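Local atomic coordinates of insecticidal Delta-Endotoxin Cry8Ea1 (Bacillus Thuringiensis, PDB entry 3EB7), a protein that kills insect larvae, probably by binding receptors on midgut cells and inserting its helical domain to form pores in their membranes. Residues Ser2-Val7 with Ser395-Pro400; Tyr178-Val183 with Ser538-Asn543; Ser307-Pro310 with Ser314-Thr317. All coordinates share one frame; numbering follows the deposited sequence.

Interaction 1: Ser2-Val7 with Ser395-Pro400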
loop_
_atom_site.group_PDB
_atom_site.type_symbol
_atom_site.label_atom_id
_atom_site.label_comp_id
_atom_site.label_asym_id
_atom_site.label_seq_id
_atom_site.Cartn_x
_atom_site.Cartn_y
_atom_site.Cartn_z
ATOM N N SER A 2 -11.347 -11.050 -13.869
ATOM C CA SER A 2 -10.134 -10.330 -14.157
ATOM C C SER A 2 -9.607 -9.492 -12.989
ATOM O O SER A 2 -8.392 -9.420 -12.795
ATOM C CB SER A 2 -10.329 -9.505 -15.431
ATOM O OG SER A 2 -10.250 -10.390 -16.557
ATOM N N GLU A 3 -10.522 -8.929 -12.194
ATOM C CA GLU A 3 -10.168 -8.114 -11.019
ATOM C C GLU A 3 -9.307 -8.886 -10.025
ATOM O O GLU A 3 -8.212 -8.428 -9.713
ATOM C CB GLU A 3 -11.422 -7.563 -10.342
ATOM C CG GLU A 3 -12.089 -6.405 -11.106
ATOM C CD GLU A 3 -13.411 -5.957 -10.444
ATOM O OE1 GLU A 3 -13.575 -6.120 -9.202
ATOM O OE2 GLU A 3 -14.297 -5.449 -11.164
ATOM N N ARG A 4 -9.789 -10.054 -9.580
ATOM C CA ARG A 4 -9.055 -10.967 -8.667
ATOM C C ARG A 4 -7.690 -11.318 -9.181
ATOM O O ARG A 4 -6.718 -11.273 -8.443
ATOM C CB ARG A 4 -9.800 -12.312 -8.436
ATOM C CG ARG A 4 -11.275 -12.178 -8.129
ATOM C CD ARG A 4 -12.093 -13.331 -8.707
ATOM N NE ARG A 4 -11.919 -14.537 -7.934
ATOM C CZ ARG A 4 -12.845 -15.059 -7.123
ATOM N NH1 ARG A 4 -14.035 -14.479 -6.990
ATOM N NH2 ARG A 4 -12.575 -16.174 -6.441
ATOM N N ASP A 5 -7.647 -11.707 -10.449
ATOM C CA ASP A 5 -6.399 -12.014 -11.182
ATOM C C ASP A 5 -5.412 -10.839 -11.218
ATOM O O ASP A 5 -4.232 -11.003 -10.908
ATOM C CB ASP A 5 -6.771 -12.398 -12.614
ATOM C CG ASP A 5 -5.761 -13.338 -13.263
ATOM O OD1 ASP A 5 -4.632 -13.511 -12.715
ATOM O OD2 ASP A 5 -6.115 -13.905 -14.348
ATOM N N ALA A 6 -5.905 -9.660 -11.606
ATOM C CA ALA A 6 -5.085 -8.428 -11.704
ATOM C C ALA A 6 -4.492 -8.023 -10.361
ATOM O O ALA A 6 -3.334 -7.657 -10.272
ATOM C CB ALA A 6 -5.881 -7.304 -12.296
ATOM N N VAL A 7 -5.296 -8.138 -9.320
ATOM C CA VAL A 7 -4.919 -7.755 -7.970
ATOM C C VAL A 7 -3.932 -8.776 -7.429
ATOM O O VAL A 7 -2.985 -8.446 -6.733
ATOM C CB VAL A 7 -6.184 -7.625 -7.095
ATOM C CG1 VAL A 7 -5.846 -7.618 -5.611
ATOM C CG2 VAL A 7 -6.891 -6.328 -7.469
ATOM N N SER A 395 -11.545 -13.085 2.296
ATOM C CA SER A 395 -10.727 -11.884 2.166
ATOM C C SER A 395 -9.588 -12.037 1.143
ATOM O O SER A 395 -9.122 -11.047 0.525
ATOM C CB SER A 395 -10.197 -11.458 3.547
ATOM O OG SER A 395 -9.245 -12.371 4.026
ATOM N N GLU A 396 -9.151 -13.276 0.946
ATOM C CA GLU A 396 -8.042 -13.562 0.018
ATOM C C GLU A 396 -8.410 -13.358 -1.432
ATOM O O GLU A 396 -7.545 -13.385 -2.281
ATOM C CB GLU A 396 -7.496 -14.987 0.190
ATOM C CG GLU A 396 -6.769 -15.186 1.507
ATOM C CD GLU A 396 -6.045 -16.520 1.552
ATOM O OE1 GLU A 396 -4.907 -16.551 2.080
ATOM O OE2 GLU A 396 -6.618 -17.530 1.047
ATOM N N VAL A 397 -9.681 -13.178 -1.724
ATOM C CA VAL A 397 -10.113 -12.791 -3.052
ATOM C C VAL A 397 -9.713 -11.304 -3.323
ATOM O O VAL A 397 -9.253 -10.950 -4.410
ATOM C CB VAL A 397 -11.663 -13.056 -3.222
ATOM C CG1 VAL A 397 -12.216 -12.434 -4.515
ATOM C CG2 VAL A 397 -11.948 -14.551 -3.186
ATOM N N GLU A 398 -9.887 -10.452 -2.317
ATOM C CA GLU A 398 -9.592 -9.013 -2.427
ATOM C C GLU A 398 -8.145 -8.711 -2.021
ATOM O O GLU A 398 -7.460 -7.924 -2.677
ATOM C CB GLU A 398 -10.607 -8.225 -1.596
ATOM C CG GLU A 398 -12.037 -8.675 -1.889
ATOM C CD GLU A 398 -13.116 -7.848 -1.202
ATOM O OE1 GLU A 398 -14.324 -8.186 -1.333
ATOM O OE2 GLU A 398 -12.787 -6.837 -0.551
ATOM N N LEU A 399 -7.670 -9.416 -0.995
ATOM C CA LEU A 399 -6.299 -9.326 -0.467
ATOM C C LEU A 399 -5.494 -10.665 -0.508
ATOM O O LEU A 399 -5.157 -11.263 0.568
ATOM C CB LEU A 399 -6.392 -8.790 0.970
ATOM C CG LEU A 399 -6.969 -7.382 1.086
ATOM C CD1 LEU A 399 -7.083 -6.976 2.519
ATOM C CD2 LEU A 399 -6.124 -6.357 0.307
ATOM N N PRO A 400 -5.148 -11.136 -1.737
ATOM C CA PRO A 400 -4.506 -12.454 -1.874
ATOM C C PRO A 400 -3.114 -12.504 -1.300
ATOM O O PRO A 400 -2.503 -11.463 -1.075
ATOM C CB PRO A 400 -4.455 -12.687 -3.409
ATOM C CG PRO A 400 -4.418 -11.317 -3.992
ATOM C CD PRO A 400 -5.351 -10.497 -3.059
HETATM O O HOH W 1 -7.478 -12.083 -5.984
#

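Interaction 2: Tyr178-Val183 with Ser538-Asn543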
loop_
_atom_site.group_PDB
_atom_site.type_symbol
_atom_site.label_atom_id
_atom_site.label_comp_id
_atom_site.label_asym_id
_atom_site.label_seq_id
_atom_site.Cartn_x
_atom_site.Cartn_y
_atom_site.Cartn_z
ATOM N N TYR A 178 5.862 9.725 -14.140
ATOM C CA TYR A 178 5.065 8.514 -13.917
ATOM C C TYR A 178 4.349 8.552 -12.565
ATOM O O TYR A 178 3.224 8.118 -12.466
ATOM C CB TYR A 178 5.925 7.230 -14.010
ATOM C CG TYR A 178 6.570 6.931 -15.376
ATOM C CD1 TYR A 178 7.669 6.077 -15.471
ATOM C CD2 TYR A 178 6.092 7.506 -16.546
ATOM C CE1 TYR A 178 8.273 5.804 -16.691
ATOM C CE2 TYR A 178 6.683 7.251 -17.783
ATOM C CZ TYR A 178 7.771 6.396 -17.860
ATOM O OH TYR A 178 8.341 6.118 -19.097
ATOM N N SER A 179 4.993 9.065 -11.517
ATOM C CA SER A 179 4.315 9.174 -10.237
ATOM C C SER A 179 3.118 10.111 -10.370
ATOM O O SER A 179 2.010 9.783 -9.940
ATOM C CB SER A 179 5.263 9.651 -9.132
ATOM O OG SER A 179 6.372 8.787 -8.973
ATOM N N ASP A 180 3.333 11.255 -11.007
ATOM C CA ASP A 180 2.294 12.298 -11.119
ATOM C C ASP A 180 1.091 11.818 -11.914
ATOM O O ASP A 180 -0.046 11.995 -11.483
ATOM C CB ASP A 180 2.894 13.574 -11.730
ATOM C CG ASP A 180 3.722 14.381 -10.715
ATOM O OD1 ASP A 180 3.605 14.141 -9.475
ATOM O OD2 ASP A 180 4.473 15.296 -11.154
ATOM N N HIS A 181 1.350 11.146 -13.034
ATOM C CA HIS A 181 0.283 10.591 -13.862
ATOM C C HIS A 181 -0.596 9.585 -13.062
ATOM O O HIS A 181 -1.816 9.682 -13.055
ATOM C CB HIS A 181 0.883 9.978 -15.145
ATOM C CG HIS A 181 -0.134 9.310 -16.024
ATOM N ND1 HIS A 181 -0.781 9.966 -17.055
ATOM C CD2 HIS A 181 -0.643 8.056 -15.999
ATOM C CE1 HIS A 181 -1.614 9.137 -17.647
ATOM N NE2 HIS A 181 -1.554 7.968 -17.030
ATOM N N CYS A 182 0.043 8.657 -12.360
ATOM C CA CYS A 182 -0.624 7.701 -11.464
ATOM C C CYS A 182 -1.530 8.339 -10.402
ATOM O O CYS A 182 -2.715 8.009 -10.299
ATOM C CB CYS A 182 0.422 6.854 -10.737
ATOM S SG CYS A 182 1.249 5.637 -11.801
ATOM N N VAL A 183 -0.960 9.224 -9.595
ATOM C CA VAL A 183 -1.714 9.867 -8.518
ATOM C C VAL A 183 -2.890 10.646 -9.115
ATOM O O VAL A 183 -4.030 10.459 -8.701
ATOM C CB VAL A 183 -0.780 10.747 -7.622
ATOM C CG1 VAL A 183 -1.600 11.580 -6.595
ATOM C CG2 VAL A 183 0.283 9.844 -6.936
ATOM N N SER A 538 -2.660 20.145 -5.068
ATOM C CA SER A 538 -1.726 20.617 -6.080
ATOM C C SER A 538 -0.281 20.140 -5.865
ATOM O O SER A 538 0.570 20.344 -6.732
ATOM C CB SER A 538 -1.798 22.154 -6.212
ATOM O OG SER A 538 -3.147 22.567 -6.394
ATOM N N LEU A 539 0.013 19.497 -4.743
ATOM C CA LEU A 539 1.400 19.043 -4.528
ATOM C C LEU A 539 1.750 17.946 -5.517
ATOM O O LEU A 539 0.928 17.122 -5.828
ATOM C CB LEU A 539 1.660 18.584 -3.086
ATOM C CG LEU A 539 1.328 19.622 -2.018
ATOM C CD1 LEU A 539 1.649 19.135 -0.576
ATOM C CD2 LEU A 539 2.005 20.986 -2.319
ATOM N N LYS A 540 2.971 17.957 -6.013
ATOM C CA LYS A 540 3.439 16.972 -6.979
ATOM C C LYS A 540 4.664 16.242 -6.477
ATOM O O LYS A 540 5.219 16.607 -5.440
ATOM C CB LYS A 540 3.715 17.654 -8.306
ATOM C CG LYS A 540 2.554 17.477 -9.292
ATOM C CD LYS A 540 1.519 18.525 -9.164
ATOM C CE LYS A 540 0.531 18.456 -10.334
ATOM N NZ LYS A 540 -0.540 17.438 -10.209
ATOM N N TYR A 541 5.095 15.215 -7.201
ATOM C CA TYR A 541 6.298 14.472 -6.836
ATOM C C TYR A 541 7.500 15.378 -6.484
ATOM O O TYR A 541 8.104 15.198 -5.440
ATOM C CB TYR A 541 6.707 13.464 -7.921
ATOM C CG TYR A 541 7.884 12.659 -7.453
ATOM C CD1 TYR A 541 7.703 11.559 -6.601
ATOM C CD2 TYR A 541 9.195 13.055 -7.764
ATOM C CE1 TYR A 541 8.807 10.836 -6.098
ATOM C CE2 TYR A 541 10.310 12.352 -7.272
ATOM C CZ TYR A 541 10.098 11.238 -6.444
ATOM O OH TYR A 541 11.175 10.519 -5.984
ATOM N N GLU A 542 7.821 16.339 -7.362
ATOM C CA GLU A 542 8.958 17.281 -7.185
ATOM C C GLU A 542 8.947 18.148 -5.891
ATOM O O GLU A 542 9.994 18.649 -5.474
ATOM C CB GLU A 542 9.066 18.205 -8.393
ATOM C CG GLU A 542 7.839 19.098 -8.553
ATOM C CD GLU A 542 8.026 20.197 -9.616
ATOM O OE1 GLU A 542 7.545 21.344 -9.365
ATOM O OE2 GLU A 542 8.668 19.914 -10.684
ATOM N N ASN A 543 7.770 18.318 -5.286
ATOM C CA ASN A 543 7.627 19.008 -4.020
ATOM C C ASN A 543 8.083 18.184 -2.812
ATOM O O ASN A 543 8.063 18.677 -1.691
ATOM C CB ASN A 543 6.169 19.455 -3.813
ATOM C CG ASN A 543 5.662 20.375 -4.939
ATOM O OD1 ASN A 543 6.300 21.380 -5.282
ATOM N ND2 ASN A 543 4.507 20.044 -5.490
HETATM O O HOH W 2 6.726 16.486 -10.199
HETATM O O HOH W 3 -1.019 14.493 -9.611
#

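Interaction 3: Ser307-Pro310 with Ser314-Thr317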
loop_
_atom_site.group_PDB
_atom_site.type_symbol
_atom_site.label_atom_id
_atom_site.label_comp_id
_atom_site.label_asym_id
_atom_site.label_seq_id
_atom_site.Cartn_x
_atom_site.Cartn_y
_atom_site.Cartn_z
ATOM N N SER A 307 -10.347 -2.788 20.350
ATOM C CA SER A 307 -9.186 -2.108 20.908
ATOM C C SER A 307 -8.050 -2.229 19.931
ATOM O O SER A 307 -7.827 -3.307 19.333
ATOM C CB SER A 307 -8.771 -2.706 22.263
ATOM O OG SER A 307 -9.783 -2.551 23.251
ATOM N N SER A 308 -7.331 -1.115 19.770
ATOM C CA SER A 308 -6.074 -1.058 19.004
ATOM C C SER A 308 -5.023 -0.210 19.696
ATOM O O SER A 308 -5.302 0.561 20.649
ATOM C CB SER A 308 -6.317 -0.488 17.604
ATOM O OG SER A 308 -7.029 0.737 17.677
ATOM N N GLN A 309 -3.820 -0.291 19.141
ATOM C CA GLN A 309 -2.642 0.262 19.744
ATOM C C GLN A 309 -1.601 0.607 18.698
ATOM O O GLN A 309 -1.176 -0.283 17.969
ATOM C CB GLN A 309 -2.047 -0.804 20.679
ATOM C CG GLN A 309 -1.162 -0.205 21.685
ATOM C CD GLN A 309 -0.338 -1.222 22.424
ATOM O OE1 GLN A 309 0.589 -0.862 23.139
ATOM N NE2 GLN A 309 -0.670 -2.477 22.278
ATOM N N PRO A 310 -1.131 1.882 18.678
ATOM C CA PRO A 310 0.085 2.312 17.953
ATOM C C PRO A 310 1.320 1.588 18.515
ATOM O O PRO A 310 1.303 1.155 19.688
ATOM C CB PRO A 310 0.203 3.826 18.278
ATOM C CG PRO A 310 -1.079 4.238 18.837
ATOM C CD PRO A 310 -1.736 2.995 19.437
ATOM N N SER A 314 -0.484 3.845 23.815
ATOM C CA SER A 314 -1.648 3.498 24.640
ATOM C C SER A 314 -2.663 2.712 23.809
ATOM O O SER A 314 -2.762 2.907 22.607
ATOM C CB SER A 314 -2.333 4.778 25.117
ATOM O OG SER A 314 -1.452 5.511 25.923
ATOM N N ILE A 315 -3.453 1.879 24.471
ATOM C CA ILE A 315 -4.559 1.198 23.815
ATOM C C ILE A 315 -5.859 2.029 23.805
ATOM O O ILE A 315 -6.309 2.495 24.818
ATOM C CB ILE A 315 -4.815 -0.190 24.459
ATOM C CG1 ILE A 315 -3.544 -1.034 24.387
ATOM C CG2 ILE A 315 -6.012 -0.880 23.784
ATOM C CD1 ILE A 315 -3.495 -2.178 25.399
ATOM N N GLN A 316 -6.453 2.227 22.641
ATOM C CA GLN A 316 -7.726 2.947 22.571
ATOM C C GLN A 316 -8.841 1.946 22.262
ATOM O O GLN A 316 -8.616 0.951 21.568
ATOM C CB GLN A 316 -7.648 4.057 21.511
ATOM C CG GLN A 316 -8.927 4.218 20.634
ATOM C CD GLN A 316 -8.657 4.908 19.270
ATOM O OE1 GLN A 316 -8.467 6.148 19.196
ATOM N NE2 GLN A 316 -8.658 4.111 18.190
ATOM N N THR A 317 -10.027 2.214 22.795
ATOM C CA THR A 317 -11.143 1.343 22.634
ATOM C C THR A 317 -12.332 2.120 22.129
ATOM O O THR A 317 -12.717 3.127 22.728
ATOM C CB THR A 317 -11.495 0.604 23.946
ATOM O OG1 THR A 317 -10.403 -0.225 24.339
ATOM C CG2 THR A 317 -12.690 -0.286 23.768
HETATM O O HOH W 4 -10.013 1.401 18.803
#

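Interaction 1: Ser2-Val7 with Ser395-Pro400
V7 and R4, one turn apart on the first helix of the toxin's N-terminal helical bundle, meet P400, E398 and V397 in the short helical turn 395-398 and the residues just after it, in the second delta-endotoxin domain. V7 turns its CB toward this turn, and CG1, anti to the backbone N (chi1 164°), lies 3.4 Å from E398 O and 3.9 Å from P400 CD. A beta-branched valine suits the place: it is short, apolar and stiff, and it meets the proline ring at about a right angle. Nearer the surface, R4 bends at chi2 and chi3 and lays its guanidinium over V397. V397 CG1 sits 3.6 Å above one face of that group, offset toward its rim, while V397 CG2 approaches NH2. The contact is one of dispersion between methyl groups and the flat guanidinium.

Farther out, helix 198-220 backs the site: L213 and S214 touch V7, and R209 forms a salt bridge with E398, whose OE2 also accepts from the backbone N of D245. Between the two backbones a single water donates to both sides, 2.7 Å from R4 O and 2.6 Å from V397 O.

Interaction 2: Tyr178-Val183 with Ser538-Asn543
D180, on helix 161-191 of the N-terminal helical bundle, reaches across to K540 and Y541 in the loop between strands 520-527 and 545-548 of the C-terminal beta domain, so this is an interdomain contact of the three-domain Cry toxin fold. Its tight part is the carboxylate. The syn lone pair of D180 OD1 accepts the backbone N-H of Y541 at 2.9 Å, and the bond is almost straight, 171° at the hydrogen. OD1 is also hydrogen-bonded to the hydroxyl of Y470, so two donors grip one oxygen and restrain the rotation of the carboxylate. Aspartate suits the place because its short side chain, with CG beside the backbone N (chi1 -77°), brings the oxygens to the loop backbone with little freedom to swing.

The same group packs against carbon. K540 crosses it at about a right angle, and K540 CG lies 3.5 Å from D180 OD2; Y541 CB also comes close to OD1. S179 adds a lighter touch, its OG 3.9 Å from Y541 CD1, while its polar need is met within the helix by I175 O. Beyond CD1 the tyrosine side chain departs from the helix; it also touches P223 and R504.

The looser side is bridged by water. One water donates to D180 OD2 and accepts from the backbone N of E542, thereby tying the second carboxylate oxygen to the next loop residue. K540, bent at chi2 and chi4, keeps its ammonium 5.3 Å from D180 OD1, where its charge may still steady the carboxylate at a distance. Instead of pairing directly, K540 NZ donates to a second water at 3.0 Å, which makes a longer bond of 3.3 Å to D180 O.

Interaction 3: Ser307-Pro310 with Ser314-Thr317
S307 and T317 face each other as a non-hydrogen-bonded pair in the antiparallel hairpin of strands 296-310 and 316-321, in the second delta-endotoxin domain. From S307 CB, which lies 3.6 Å from I315 CG2, the side chain runs to OG, placed beside the backbone N (chi1 -63°), where it hydrogen-bonds T317 OG1 at 2.6 Å; OG also packs against T317 CB and CG2. Serine and threonine suit this pair, each being short enough for the hydroxyls to meet directly between the strands.

The next pair, S308 and Q316, is joined by two backbone bonds, S308 N to Q316 O at 3.0 Å and Q316 N to S308 O at 2.8 Å. Q316 O also receives a CA-H contact from S307 CA, and S308 O one from I315 CA. Toward the turn, Q309 CG rests 3.7 Å from I315 CG1, and P310 CD touches S314 O. A water donates to Q316 O, while S308 OG bonds D278 on the neighbouring strand. The hairpin end is thus held mainly by backbone polarity, and the paired hydroxyls, either of which may donate, add a bond between side chains where the backbones make none.

Interactions 1 and 2 both fasten the helical domain to a beta domain, but at different helices: 2-7 meets the second domain, 178-183 the third. Their centres lie 27 Å apart, and along the chain their segments alternate. Interaction 3 stays within one domain, its two segments only three residues apart along the chain, and lies farthest from the chain's centre. All three are partly buried: V7 and P400 are buried in interaction 1, only S179 in interaction 2, and S307 and S308 in interaction 3, beside exposed S314, I315 and T317. Interaction 1 relies on apolar contact and shared water, interaction 2 on a carboxylate bound to backbone N-H, and interaction 3 on regular sheet bonds, joining 316-321, one of the sheet's two outermost strands, to 296-310.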